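Local atomic coordinates of inorganic pyrophosphatase (Anaplasma phagocytophilum, PDB entry 3LD3), a protein that probably hydrolyses inorganic pyrophosphate to two phosphate ions with the help of magnesium, working as a homohexamer. Residues V130-T133 and K134-Q137. Residues are numbered along the deposited sequence; the frame is centred on the assembly and turned at random. Where two conformers were deposited one is given.
Sequences VPAT and KVDQ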
# COMPACT_ATOMS: atom_id res chain seq x y z
N VAL A 130 -13.44 15.38 13.82
CA VAL A 130 -13.63 13.94 13.70
C VAL A 130 -14.86 13.73 12.83
O VAL A 130 -15.65 14.66 12.64
CB VAL A 130 -13.78 13.25 15.07
CG1 VAL A 130 -12.48 13.41 15.95
CG2 VAL A 130 -14.99 13.76 15.86
N PRO A 131 -15.04 12.53 12.27
CA PRO A 131 -16.24 12.31 11.45
C PRO A 131 -17.52 12.53 12.26
O PRO A 131 -17.54 12.27 13.46
CB PRO A 131 -16.12 10.85 11.04
CG PRO A 131 -14.66 10.56 11.11
CD PRO A 131 -14.19 11.33 12.29
N ALA A 132 -18.55 13.05 11.60
CA ALA A 132 -19.89 13.08 12.17
C ALA A 132 -20.29 11.67 12.60
O ALA A 132 -19.89 10.68 12.01
CB ALA A 132 -20.88 13.63 11.16
N THR A 133 -21.12 11.59 13.64
CA THR A 133 -21.50 10.27 14.15
C THR A 133 -22.22 9.38 13.11
O THR A 133 -22.06 8.17 13.18
CB THR A 133 -22.29 10.40 15.49
OG1 THR A 133 -23.39 11.29 15.29
CG2 THR A 133 -21.37 10.93 16.61
N LYS A 134 -22.93 9.93 12.14
CA LYS A 134 -23.56 9.10 11.10
C LYS A 134 -22.54 8.48 10.16
O LYS A 134 -22.82 7.52 9.45
CB LYS A 134 -24.58 9.93 10.31
CG LYS A 134 -23.94 11.14 9.58
CD LYS A 134 -24.95 12.15 9.06
CE LYS A 134 -24.21 13.40 8.56
NZ LYS A 134 -24.62 13.74 7.18
N VAL A 135 -21.35 9.06 10.16
CA VAL A 135 -20.23 8.58 9.34
C VAL A 135 -19.39 7.55 10.09
O VAL A 135 -18.97 6.54 9.51
CB VAL A 135 -19.35 9.78 8.85
CG1 VAL A 135 -18.12 9.29 8.07
CG2 VAL A 135 -20.18 10.74 8.01
N ASP A 136 -19.14 7.80 11.39
CA ASP A 136 -18.45 6.79 12.22
C ASP A 136 -18.76 7.09 13.67
O ASP A 136 -18.49 8.20 14.11
CB ASP A 136 -16.95 6.85 11.99
CG ASP A 136 -16.20 5.63 12.52
OD1 ASP A 136 -16.75 4.90 13.36
OD2 ASP A 136 -15.02 5.44 12.12
N GLN A 137 -19.28 6.12 14.41
CA GLN A 137 -19.55 6.34 15.85
C GLN A 137 -18.31 6.18 16.71
O GLN A 137 -18.35 6.47 17.91
CB GLN A 137 -20.62 5.40 16.36
CG GLN A 137 -21.98 5.65 15.78
CD GLN A 137 -23.07 5.01 16.61
OE1 GLN A 137 -22.79 4.31 17.58
NE2 GLN A 137 -24.31 5.27 16.25
O HOH W 1 -17.79 10.44 15.40
O HOH W 2 -24.30 12.57 12.38
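V135 folds back against P131 and A132 where the chain turns at the end of strand 122-131. V135 CB lies 3.3 Å from A132 O and also reaches P131 CB. From there the two methyls part: V135 CG1, anti to the backbone N (chi1 176°), packs on P131 CB at 3.9 Å, while V135 CG2 runs more loosely alongside A132 CB at 4.3 Å. The turn itself is closed by A132 O, which accepts hydrogen bonds from two backbone N-H groups. D136 N approaches A132 O almost head-on at 3.0 Å, with an N-H...O angle of 161°, the i to i+4 spacing of a single alpha-type turn; V135 N, 2.9 Å from the same oxygen, comes from well above the carbonyl plane and makes a more bent bond. A water bridges the turn from the residue before it to its last residue, donating to P131 O and D136 O, each 2.7 Å from the water. D136 CB passes beside P131 CB, and its carboxylate is fixed elsewhere, OD2 in a salt bridge with R98 and OD1 on Y138 N. A132 pairs through its backbone with C108 of strand 106-119; F66 of a neighbouring subunit packs against P131, V135 and D136, placing this strand end at a hexamer interface, ahead of helix 150-162.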